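Local coordinates for protein D-mandelate dehydrogenase (Rhodotorula graminis, PDB 2W2K) that probably catalyses the NAD(+)-dependent oxidation of D-mandelate as a D-specific 2-hydroxyacid dehydrogenase, at residues D51-K57 with S80-A86; I74-S79 with A98-R102; S127-L131 with L276-L280. Numbering follows the deposited sequence.

Interaction 1: D51-K57 with S80-A86; sequences DFEAIIK and SLKVFAA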
ATOM      1  N   ASP B  51      31.505  29.581  25.424  1.00  7.39           N
ATOM      2  CA  ASP B  51      30.262  29.279  26.155  1.00  7.64           C
ATOM      3  C   ASP B  51      29.064  29.378  25.194  1.00 10.68           C
ATOM      4  O   ASP B  51      28.898  30.401  24.539  1.00 11.98           O
ATOM      5  CB  ASP B  51      30.034  30.299  27.280  1.00  9.28           C
ATOM      6  CG  ASP B  51      30.802  29.989  28.575  1.00 10.66           C
ATOM      7  OD1 ASP B  51      31.704  29.119  28.589  1.00 14.01           O
ATOM      8  OD2 ASP B  51      30.471  30.639  29.603  1.00 16.90           O
ATOM      9  N   PHE B  52      28.233  28.329  25.113  1.00  8.90           N
ATOM     10  CA  PHE B  52      26.973  28.400  24.331  1.00  7.50           C
ATOM     11  C   PHE B  52      25.776  27.978  25.206  1.00  9.18           C
ATOM     12  O   PHE B  52      25.959  27.265  26.215  1.00  7.60           O
ATOM     13  CB  PHE B  52      27.051  27.612  22.990  1.00  7.38           C
ATOM     14  CG  PHE B  52      27.586  26.199  23.119  1.00  9.84           C
ATOM     15  CD1 PHE B  52      26.712  25.118  23.393  1.00  8.97           C
ATOM     16  CD2 PHE B  52      28.955  25.937  22.932  1.00  6.95           C
ATOM     17  CE1 PHE B  52      27.197  23.800  23.510  1.00  7.38           C
ATOM     18  CE2 PHE B  52      29.468  24.618  23.038  1.00 11.14           C
ATOM     19  CZ  PHE B  52      28.587  23.540  23.309  1.00  9.79           C
ATOM     20  N   GLU B  53      24.572  28.443  24.845  1.00  7.19           N
ATOM     21  CA  GLU B  53      23.360  28.209  25.638  1.00  5.59           C
ATOM     22  C   GLU B  53      22.413  27.131  25.080  1.00  5.92           C
ATOM     23  O   GLU B  53      21.528  26.637  25.801  1.00  5.95           O
ATOM     24  CB  GLU B  53      22.575  29.536  25.837  1.00  9.41           C
ATOM     25  CG  GLU B  53      23.259  30.580  26.742  1.00 11.59           C
ATOM     26  CD  GLU B  53      24.513  31.217  26.137  1.00 11.70           C
ATOM     27  OE1 GLU B  53      24.507  31.625  24.956  1.00  8.82           O
ATOM     28  OE2 GLU B  53      25.506  31.362  26.879  1.00 12.51           O
ATOM     29  N   ALA B  54      22.578  26.796  23.797  1.00  4.31           N
ATOM     30  CA  ALA B  54      21.774  25.748  23.154  1.00  2.32           C
ATOM     31  C   ALA B  54      22.564  24.933  22.114  1.00  7.21           C
ATOM     32  O   ALA B  54      23.636  25.372  21.631  1.00  5.48           O
ATOM     33  CB  ALA B  54      20.489  26.382  22.490  1.00  6.69           C
ATOM     34  N   ILE B  55      22.033  23.744  21.785  1.00  5.66           N
ATOM     35  CA  ILE B  55      22.479  22.930  20.671  1.00  5.60           C
ATOM     36  C   ILE B  55      21.243  22.590  19.794  1.00  3.45           C
ATOM     37  O   ILE B  55      20.185  22.232  20.342  1.00  6.60           O
ATOM     38  CB  ILE B  55      23.123  21.572  21.172  1.00  6.03           C
ATOM     39  CG1 ILE B  55      24.365  21.812  22.060  1.00  2.90           C
ATOM     40  CG2 ILE B  55      23.494  20.684  19.968  1.00  8.10           C
ATOM     41  CD1 ILE B  55      24.582  20.669  23.119  1.00  4.35           C
ATOM     42  N   ILE B  56      21.398  22.655  18.466  1.00  5.77           N
ATOM     43  CA  ILE B  56      20.353  22.256  17.482  1.00  4.79           C
ATOM     44  C   ILE B  56      20.854  21.214  16.442  1.00  7.94           C
ATOM     45  O   ILE B  56      22.019  21.258  15.973  1.00  7.07           O
ATOM     46  CB  ILE B  56      19.729  23.545  16.761  1.00  4.54           C
ATOM     47  CG1 ILE B  56      18.340  23.241  16.137  1.00 11.19           C
ATOM     48  CG2 ILE B  56      20.741  24.206  15.808  1.00  6.55           C
ATOM     49  CD1 ILE B  56      17.520  24.477  15.617  1.00  6.34           C
ATOM     50  N   LYS B  57      19.971  20.273  16.105  1.00  7.07           N
ATOM     51  CA  LYS B  57      20.284  19.140  15.196  1.00  6.47           C
ATOM     52  C   LYS B  57      19.053  18.976  14.277  1.00  7.23           C
ATOM     53  O   LYS B  57      17.999  18.436  14.703  1.00  7.31           O
ATOM     54  CB  LYS B  57      20.562  17.871  16.048  1.00  4.95           C
ATOM     55  CG  LYS B  57      21.132  16.606  15.274  1.00  5.41           C
ATOM     56  CD  LYS B  57      21.101  15.378  16.219  1.00  5.44           C
ATOM     57  CE  LYS B  57      21.693  14.071  15.630  1.00  9.24           C
ATOM     58  NZ  LYS B  57      20.930  13.485  14.464  1.00  7.29           N
ATOM     59  N   SER B  80      27.143  26.951  30.925  1.00  8.57           N
ATOM     60  CA  SER B  80      26.151  27.881  30.320  1.00  8.29           C
ATOM     61  C   SER B  80      25.018  27.180  29.534  1.00  7.64           C
ATOM     62  O   SER B  80      23.951  27.787  29.248  1.00 10.39           O
ATOM     63  CB  SER B  80      26.885  28.844  29.357  1.00  8.36           C
ATOM     64  OG  SER B  80      27.567  28.137  28.314  1.00 10.19           O
ATOM     65  N   LEU B  81      25.225  25.907  29.192  1.00  7.04           N
ATOM     66  CA  LEU B  81      24.250  25.181  28.333  1.00  7.85           C
ATOM     67  C   LEU B  81      22.903  24.956  29.049  1.00  6.39           C
ATOM     68  O   LEU B  81      22.873  24.447  30.184  1.00  8.62           O
ATOM     69  CB  LEU B  81      24.850  23.850  27.797  1.00  6.40           C
ATOM     70  CG  LEU B  81      23.968  22.909  26.959  1.00  6.91           C
ATOM     71  CD1 LEU B  81      23.593  23.504  25.581  1.00  6.16           C
ATOM     72  CD2 LEU B  81      24.714  21.562  26.755  1.00  5.82           C
ATOM     73  N   LYS B  82      21.809  25.359  28.399  1.00  7.02           N
ATOM     74  CA  LYS B  82      20.432  25.220  28.946  1.00  7.77           C
ATOM     75  C   LYS B  82      19.505  24.222  28.199  1.00  9.24           C
ATOM     76  O   LYS B  82      18.599  23.645  28.818  1.00  7.34           O
ATOM     77  CB  LYS B  82      19.724  26.600  29.061  1.00  9.36           C
ATOM     78  CG  LYS B  82      20.288  27.503  30.213  1.00  8.65           C
ATOM     79  CD  LYS B  82      19.547  28.871  30.340  1.00 10.51           C
ATOM     80  CE  LYS B  82      19.935  29.533  31.671  1.00 16.47           C
ATOM     81  NZ  LYS B  82      19.304  30.881  31.863  1.00 25.92           N
ATOM     82  N   VAL B  83      19.718  24.005  26.895  1.00  6.61           N
ATOM     83  CA  VAL B  83      18.753  23.214  26.096  1.00  5.67           C
ATOM     84  C   VAL B  83      19.363  22.616  24.821  1.00  7.84           C
ATOM     85  O   VAL B  83      20.207  23.260  24.181  1.00  6.82           O
ATOM     86  CB  VAL B  83      17.431  24.073  25.747  1.00  7.75           C
ATOM     87  CG1 VAL B  83      17.756  25.353  24.954  1.00  6.63           C
ATOM     88  CG2 VAL B  83      16.361  23.244  24.987  1.00  7.06           C
ATOM     89  N   PHE B  84      18.902  21.412  24.454  1.00  7.21           N
ATOM     90  CA  PHE B  84      19.314  20.671  23.231  1.00  5.85           C
ATOM     91  C   PHE B  84      18.012  20.196  22.550  1.00  8.57           C
ATOM     92  O   PHE B  84      17.244  19.442  23.171  1.00  8.09           O
ATOM     93  CB  PHE B  84      20.181  19.461  23.689  1.00  6.85           C
ATOM     94  CG  PHE B  84      20.826  18.617  22.576  1.00  5.11           C
ATOM     95  CD1 PHE B  84      20.504  18.764  21.200  1.00  7.59           C
ATOM     96  CD2 PHE B  84      21.728  17.608  22.934  1.00  9.57           C
ATOM     97  CE1 PHE B  84      21.115  17.923  20.208  1.00 10.48           C
ATOM     98  CE2 PHE B  84      22.354  16.770  21.960  1.00 12.26           C
ATOM     99  CZ  PHE B  84      22.047  16.931  20.593  1.00 11.84           C
ATOM    100  N   ALA B  85      17.736  20.660  21.312  1.00  7.40           N
ATOM    101  CA  ALA B  85      16.574  20.190  20.520  1.00  4.61           C
ATOM    102  C   ALA B  85      17.042  19.408  19.281  1.00  5.43           C
ATOM    103  O   ALA B  85      17.888  19.905  18.522  1.00  6.57           O
ATOM    104  CB  ALA B  85      15.656  21.400  20.097  1.00  7.97           C
ATOM    105  N   ALA B  86      16.458  18.222  19.045  1.00  6.47           N
ATOM    106  CA  ALA B  86      16.904  17.330  17.940  1.00  9.20           C
ATOM    107  C   ALA B  86      15.748  16.772  17.119  1.00  7.85           C
ATOM    108  O   ALA B  86      14.674  16.494  17.673  1.00 10.48           O
ATOM    109  CB  ALA B  86      17.740  16.159  18.491  1.00 10.42           C
TER
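Two neighbouring parallel strands, 54-57 and 83-86, pair here inside the five-stranded parallel sheet of the domain that lies apart from the NAD-binding sheet; together with helix 71-74 they form a beta-alpha-beta unit. Their axes approach to 4.8 Å at an angle of 6°, and the register runs A54-V83, I55-F84, I56-A85, K57-A86. The ladder is read from its bonds: I55 N to V83 O (3.1 Å), A85 N to I55 O (3.1 Å) and K57 N to A85 O (3.2 Å), so I55 bonds to both V83 and A85, bracketing F84, and K57 continues the ladder. Ahead of the strands E53 O takes a good bond from K82 N (2.9 Å) and a weak one from V83 N (3.4 Å, 140°). One sheet face carries A54, I56, V83 and A85, the first three packing on helix 310-330; A54 CB meets V83 CG1 at 3.8 Å. On the other, I55 CD1 touches L81 CD2 at 3.7 Å, and F84 also packs edge-to-face on F106. K57 is buried, its extended side chain leading NZ away to Y67 OH, N62 O and A59 O. Before the strands begin, S80 OG donates to F52 O (2.8 Å). Over one face of the F84 ring lies a CH-pi contact, I55 CG2 being 3.9 Å from the ring centroid and 23° off its normal.

Interaction 2: I74-S79 with A98-R102; sequences ISHLPS and ALNER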
ATOM      1  N   ILE B  74      29.713  14.416  27.425  1.00  8.65           N
ATOM      2  CA  ILE B  74      28.819  15.342  28.153  1.00 11.08           C
ATOM      3  C   ILE B  74      29.531  16.108  29.295  1.00 12.32           C
ATOM      4  O   ILE B  74      29.217  17.288  29.568  1.00 11.24           O
ATOM      5  CB  ILE B  74      27.536  14.576  28.644  1.00  8.81           C
ATOM      6  CG1 ILE B  74      26.638  14.219  27.434  1.00  8.21           C
ATOM      7  CG2 ILE B  74      26.744  15.350  29.696  1.00  8.49           C
ATOM      8  CD1 ILE B  74      25.508  13.201  27.734  1.00  8.40           C
ATOM      9  N   SER B  75      30.497  15.444  29.937  1.00 11.24           N
ATOM     10  CA  SER B  75      31.275  16.040  31.031  1.00 11.26           C
ATOM     11  C   SER B  75      32.071  17.292  30.608  1.00 12.05           C
ATOM     12  O   SER B  75      32.495  18.083  31.465  1.00 11.26           O
ATOM     13  CB  SER B  75      32.213  15.002  31.695  1.00 13.49           C
ATOM     14  OG  SER B  75      33.415  14.804  30.944  1.00 12.38           O
ATOM     15  N   HIS B  76      32.275  17.477  29.303  1.00  9.72           N
ATOM     16  CA  HIS B  76      33.051  18.633  28.814  1.00  9.63           C
ATOM     17  C   HIS B  76      32.192  19.758  28.215  1.00  9.54           C
ATOM     18  O   HIS B  76      32.745  20.697  27.672  1.00  9.87           O
ATOM     19  CB  HIS B  76      34.110  18.187  27.795  1.00 11.78           C
ATOM     20  CG  HIS B  76      35.094  17.200  28.360  1.00 16.67           C
ATOM     21  ND1 HIS B  76      35.915  17.501  29.426  1.00 21.28           N
ATOM     22  CD2 HIS B  76      35.356  15.911  28.036  1.00 22.58           C
ATOM     23  CE1 HIS B  76      36.653  16.444  29.725  1.00 26.07           C
ATOM     24  NE2 HIS B  76      36.331  15.466  28.898  1.00 24.13           N
ATOM     25  N   LEU B  77      30.865  19.645  28.277  1.00  8.48           N
ATOM     26  CA  LEU B  77      29.999  20.726  27.771  1.00  9.77           C
ATOM     27  C   LEU B  77      30.055  21.962  28.700  1.00  9.38           C
ATOM     28  O   LEU B  77      30.196  21.812  29.922  1.00  6.93           O
ATOM     29  CB  LEU B  77      28.563  20.212  27.584  1.00  8.85           C
ATOM     30  CG  LEU B  77      28.311  19.125  26.532  1.00  8.15           C
ATOM     31  CD1 LEU B  77      27.024  18.325  26.853  1.00 10.21           C
ATOM     32  CD2 LEU B  77      28.249  19.722  25.099  1.00  9.57           C
ATOM     33  N   PRO B  78      29.964  23.189  28.141  1.00  8.42           N
ATOM     34  CA  PRO B  78      30.027  24.374  29.028  1.00  9.37           C
ATOM     35  C   PRO B  78      28.816  24.473  29.990  1.00 10.03           C
ATOM     36  O   PRO B  78      27.692  24.108  29.627  1.00  8.93           O
ATOM     37  CB  PRO B  78      30.046  25.556  28.038  1.00  9.34           C
ATOM     38  CG  PRO B  78      29.367  25.028  26.788  1.00 10.25           C
ATOM     39  CD  PRO B  78      29.787  23.562  26.720  1.00  7.56           C
ATOM     40  N   SER B  79      29.047  24.965  31.213  1.00 10.24           N
ATOM     41  CA  SER B  79      27.968  25.053  32.223  1.00 11.07           C
ATOM     42  C   SER B  79      26.855  26.070  31.887  1.00 11.30           C
ATOM     43  O   SER B  79      25.760  26.033  32.493  1.00 11.70           O
ATOM     44  CB  SER B  79      28.545  25.323  33.619  1.00 12.16           C
ATOM     45  OG  SER B  79      28.945  24.085  34.190  1.00 23.43           O
ATOM     46  N   ALA B  98      22.591  11.515  32.023  1.00 10.17           N
ATOM     47  CA  ALA B  98      23.809  12.319  32.207  1.00 10.58           C
ATOM     48  C   ALA B  98      23.615  13.791  31.783  1.00 11.61           C
ATOM     49  O   ALA B  98      24.158  14.705  32.421  1.00 11.52           O
ATOM     50  CB  ALA B  98      25.003  11.706  31.485  1.00 13.37           C
ATOM     51  N   LEU B  99      22.874  14.010  30.693  1.00  9.51           N
ATOM     52  CA  LEU B  99      22.548  15.377  30.226  1.00  8.90           C
ATOM     53  C   LEU B  99      21.683  16.141  31.242  1.00 10.41           C
ATOM     54  O   LEU B  99      22.006  17.265  31.621  1.00 10.31           O
ATOM     55  CB  LEU B  99      21.857  15.302  28.848  1.00  9.15           C
ATOM     56  CG  LEU B  99      21.683  16.623  28.083  1.00 10.77           C
ATOM     57  CD1 LEU B  99      23.018  17.267  27.681  1.00 10.25           C
ATOM     58  CD2 LEU B  99      20.802  16.429  26.840  1.00  9.67           C
ATOM     59  N   ASN B 100      20.590  15.525  31.697  1.00 10.71           N
ATOM     60  CA  ASN B 100      19.717  16.137  32.719  1.00 10.76           C
ATOM     61  C   ASN B 100      20.424  16.432  34.062  1.00 12.83           C
ATOM     62  O   ASN B 100      20.080  17.424  34.734  1.00 12.53           O
ATOM     63  CB  ASN B 100      18.470  15.264  32.976  1.00 11.01           C
ATOM     64  CG  ASN B 100      17.455  15.263  31.814  1.00 16.41           C
ATOM     65  OD1 ASN B 100      17.459  16.119  30.903  1.00 14.84           O
ATOM     66  ND2 ASN B 100      16.572  14.275  31.850  1.00  8.36           N
ATOM     67  N   GLU B 101      21.397  15.589  34.443  1.00 12.01           N
ATOM     68  CA  GLU B 101      22.228  15.806  35.652  1.00 13.96           C
ATOM     69  C   GLU B 101      22.973  17.140  35.624  1.00 13.85           C
ATOM     70  O   GLU B 101      23.169  17.762  36.679  1.00 12.84           O
ATOM     71  CB  GLU B 101      23.207  14.628  35.867  1.00 18.34           C
ATOM     72  CG  GLU B 101      24.200  14.753  37.068  1.00 19.37           C
ATOM     73  CD  GLU B 101      25.099  13.511  37.231  1.00 22.56           C
ATOM     74  OE1 GLU B 101      25.837  13.168  36.284  1.00 32.83           O
ATOM     75  OE2 GLU B 101      25.051  12.865  38.301  1.00 35.06           O
ATOM     76  N   ARG B 102      23.340  17.608  34.419  1.00 10.62           N
ATOM     77  CA  ARG B 102      23.999  18.913  34.223  1.00 11.85           C
ATOM     78  C   ARG B 102      23.015  20.091  34.129  1.00 12.02           C
ATOM     79  O   ARG B 102      23.415  21.231  33.830  1.00 14.05           O
ATOM     80  CB  ARG B 102      24.897  18.899  32.966  1.00 11.96           C
ATOM     81  CG  ARG B 102      26.146  18.046  33.076  1.00 13.25           C
ATOM     82  CD  ARG B 102      27.057  18.196  31.856  1.00 12.10           C
ATOM     83  NE  ARG B 102      27.958  19.359  31.876  1.00 12.30           N
ATOM     84  CZ  ARG B 102      29.072  19.465  32.606  1.00 18.34           C
ATOM     85  NH1 ARG B 102      29.446  18.502  33.468  1.00 13.46           N
ATOM     86  NH2 ARG B 102      29.804  20.572  32.510  1.00 17.92           N
TER
HETATM   87  O   HOH W   1      26.585  21.496  30.434  1.00 10.91           O
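The loop that leaves helix 71-74, opening with a type I beta turn from I74 to L77, meets the C-terminal end of helix 96-101 in the domain built on the parallel sheet that contains strands 54-57 and 83-86. The turn is closed by L77 N to I74 O (3.2 Å). Its two buried side chains share the same conformation, chi1 m with chi2 t, and both CA-to-CB bonds point toward the helix. I74 thereby sets CD1 4.1 Å from A98 CB and 4.4 Å from L99 CB, while L77 CD1 comes 4.2 Å from L99 CD1; L99 itself is t, p. L77 also packs on W69 and on L44 of helix 37-45, so the turn is held between two helices. R102, just past the helix, is the polar half of the contact. Its m, t, p course carries the chain over I74, with CD 3.6 Å from I74 CG2 and 3.3 Å from I74 O, and the chi3 bend at 83° brings the guanidinium over the turn, I74 O and S75 O lying over one of its faces. R102 NH2 gives a weak hydrogen bond to L77 O (2.9 Å, 130°). A water completes the link, accepting from R102 NE at 2.9 Å and donating to P78 O at 2.9 Å.

Interaction 3: S127-L131 with L276-L280; sequences SVFRL and LSAGL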
ATOM      1  N   SER B 127       1.092  -5.332   1.220  1.00  6.30           N
ATOM      2  CA  SER B 127       2.082  -6.257   0.622  1.00  8.80           C
ATOM      3  C   SER B 127       1.993  -7.721   1.118  1.00  9.01           C
ATOM      4  O   SER B 127       2.026  -8.656   0.303  1.00  7.73           O
ATOM      5  CB  SER B 127       3.526  -5.711   0.768  1.00  8.37           C
ATOM      6  OG  SER B 127       4.436  -6.500   0.013  1.00 11.43           O
ATOM      7  N   VAL B 128       1.880  -7.916   2.434  1.00  6.22           N
ATOM      8  CA  VAL B 128       1.885  -9.278   3.013  1.00  6.86           C
ATOM      9  C   VAL B 128       0.574 -10.048   2.763  1.00  5.22           C
ATOM     10  O   VAL B 128       0.585 -11.295   2.696  1.00  7.48           O
ATOM     11  CB  VAL B 128       2.304  -9.311   4.544  1.00  7.03           C
ATOM     12  CG1 VAL B 128       3.748  -8.757   4.745  1.00  9.13           C
ATOM     13  CG2 VAL B 128       1.312  -8.576   5.462  1.00  7.45           C
ATOM     14  N   PHE B 129      -0.547  -9.331   2.628  1.00  5.38           N
ATOM     15  CA  PHE B 129      -1.838  -9.966   2.306  1.00  7.11           C
ATOM     16  C   PHE B 129      -1.924 -10.362   0.814  1.00  5.88           C
ATOM     17  O   PHE B 129      -2.493 -11.411   0.483  1.00  6.15           O
ATOM     18  CB  PHE B 129      -3.040  -9.069   2.690  1.00  5.66           C
ATOM     19  CG  PHE B 129      -3.572  -9.298   4.112  1.00  7.93           C
ATOM     20  CD1 PHE B 129      -3.233  -8.423   5.151  1.00  6.74           C
ATOM     21  CD2 PHE B 129      -4.455 -10.373   4.390  1.00  9.18           C
ATOM     22  CE1 PHE B 129      -3.732  -8.618   6.463  1.00  7.73           C
ATOM     23  CE2 PHE B 129      -4.955 -10.591   5.690  1.00  9.71           C
ATOM     24  CZ  PHE B 129      -4.589  -9.716   6.737  1.00 10.09           C
ATOM     25  N   ARG B 130      -1.327  -9.545  -0.060  1.00  6.58           N
ATOM     26  CA  ARG B 130      -1.477  -9.666  -1.540  1.00  5.95           C
ATOM     27  C   ARG B 130      -0.301 -10.363  -2.273  1.00  7.39           C
ATOM     28  O   ARG B 130      -0.400 -10.681  -3.475  1.00  6.90           O
ATOM     29  CB  ARG B 130      -1.749  -8.258  -2.122  1.00  8.02           C
ATOM     30  CG  ARG B 130      -3.050  -7.593  -1.526  1.00  7.23           C
ATOM     31  CD  ARG B 130      -4.373  -8.462  -1.764  1.00  5.90           C
ATOM     32  NE  ARG B 130      -4.560  -8.605  -3.212  1.00  7.92           N
ATOM     33  CZ  ARG B 130      -5.181  -7.724  -3.992  1.00 10.72           C
ATOM     34  NH1 ARG B 130      -5.807  -6.651  -3.465  1.00  6.88           N
ATOM     35  NH2 ARG B 130      -5.173  -7.912  -5.320  1.00  9.88           N
ATOM     36  N   LEU B 131       0.789 -10.609  -1.531  1.00  5.54           N
ATOM     37  CA  LEU B 131       2.057 -11.157  -2.077  1.00  6.15           C
ATOM     38  C   LEU B 131       2.630 -10.274  -3.223  1.00  8.90           C
ATOM     39  O   LEU B 131       3.121 -10.771  -4.243  1.00  7.08           O
ATOM     40  CB  LEU B 131       1.898 -12.659  -2.486  1.00  7.41           C
ATOM     41  CG  LEU B 131       1.242 -13.529  -1.384  1.00 10.79           C
ATOM     42  CD1 LEU B 131       0.943 -14.946  -1.880  1.00 16.34           C
ATOM     43  CD2 LEU B 131       2.094 -13.542  -0.094  1.00  9.18           C
ATOM     44  N   LEU B 276       3.072 -17.260   6.524  1.00  5.94           N
ATOM     45  CA  LEU B 276       3.027 -17.140   5.060  1.00  8.95           C
ATOM     46  C   LEU B 276       3.980 -16.056   4.535  1.00  8.42           C
ATOM     47  O   LEU B 276       4.695 -16.248   3.508  1.00  8.14           O
ATOM     48  CB  LEU B 276       1.585 -16.828   4.606  1.00  7.45           C
ATOM     49  CG  LEU B 276       1.383 -16.540   3.100  1.00 10.25           C
ATOM     50  CD1 LEU B 276       1.649 -17.830   2.296  1.00 12.32           C
ATOM     51  CD2 LEU B 276      -0.006 -15.972   2.808  1.00 11.31           C
ATOM     52  N   SER B 277       3.978 -14.916   5.224  1.00  9.49           N
ATOM     53  CA  SER B 277       4.639 -13.701   4.717  1.00  9.19           C
ATOM     54  C   SER B 277       4.985 -12.740   5.871  1.00 10.64           C
ATOM     55  O   SER B 277       4.404 -12.827   6.983  1.00  7.17           O
ATOM     56  CB  SER B 277       3.748 -13.004   3.659  1.00  8.57           C
ATOM     57  OG  SER B 277       2.447 -12.755   4.189  1.00  9.73           O
ATOM     58  N   ALA B 278       5.959 -11.862   5.625  1.00  8.25           N
ATOM     59  CA  ALA B 278       6.383 -10.842   6.621  1.00  8.79           C
ATOM     60  C   ALA B 278       6.884  -9.572   5.928  1.00  7.42           C
ATOM     61  O   ALA B 278       7.334  -9.630   4.767  1.00  5.86           O
ATOM     62  CB  ALA B 278       7.471 -11.419   7.582  1.00  5.73           C
ATOM     63  N   GLY B 279       6.785  -8.425   6.622  1.00  7.21           N
ATOM     64  CA  GLY B 279       7.265  -7.122   6.080  1.00  7.26           C
ATOM     65  C   GLY B 279       8.088  -6.357   7.117  1.00  9.42           C
ATOM     66  O   GLY B 279       7.580  -6.063   8.195  1.00  8.29           O
ATOM     67  N   LEU B 280       9.360  -6.063   6.804  1.00  6.99           N
ATOM     68  CA  LEU B 280      10.271  -5.358   7.705  1.00  7.64           C
ATOM     69  C   LEU B 280      10.821  -4.067   7.077  1.00  8.70           C
ATOM     70  O   LEU B 280      11.549  -4.123   6.048  1.00  9.82           O
ATOM     71  CB  LEU B 280      11.474  -6.245   8.115  1.00  9.08           C
ATOM     72  CG  LEU B 280      11.320  -7.588   8.851  1.00 12.86           C
ATOM     73  CD1 LEU B 280      12.726  -8.126   9.222  1.00 13.59           C
ATOM     74  CD2 LEU B 280      10.418  -7.505  10.118  1.00  4.89           C
TER
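In the NAD-binding domain of Rossmann type, the C-terminal end of helix 114-130 lies against strand 275-280 of the seven-stranded parallel sheet. S127 opens the segment without touching the strand; its OG bonds T300 OG1 in the adjacent strand. V128 makes the main contact: its CA lies 5.5 Å from S277 CA, its CA-to-CB bond points toward the strand, and CG1 sits 3.4 Å from A278 C and 3.6 Å from G279 N. An ideal CB on G279 would stand 3.5 Å from V128 CG1, so the bare glycine backbone leaves room for this close approach. F129 has its CA-to-CB bond pointing away and packs on R251 and C223, and R130 reaches A116 O and G306 O of the other subunit. L131 leaves the helix with positive phi (57°) and sits at the N-cap position of the next one; its CD2 packs 4.3 Å from L276 CD2 and 4.1 Å from S277 CB. D281, an NAD(+)-binding residue, follows the strand directly. The helix end is tied to the strand by S277 OG, which donates to V128 O at 2.8 Å.

Interactions 1 and 2 belong to one domain, their centres 11 Å apart, and they touch: F52 CZ lies 3.6 Å from P78 CD, and F84 CD2 lies 4.2 Å from L99 CD2. Their segments alternate along the chain, helix 96-101 following strand 83-86. Interaction 3 lies across the chain's centre, 44 and 46 Å from the other two centres. Interactions 1 and 3 are buried, yet interaction 1 is a backbone ladder with 637 Å² covered, whereas interaction 3 joins helix to strand by one serine hydrogen bond and apolar packing over 217 Å². Interaction 2, partly exposed and covering 323 Å², combines leucine and isoleucine packing with an arginine and a water.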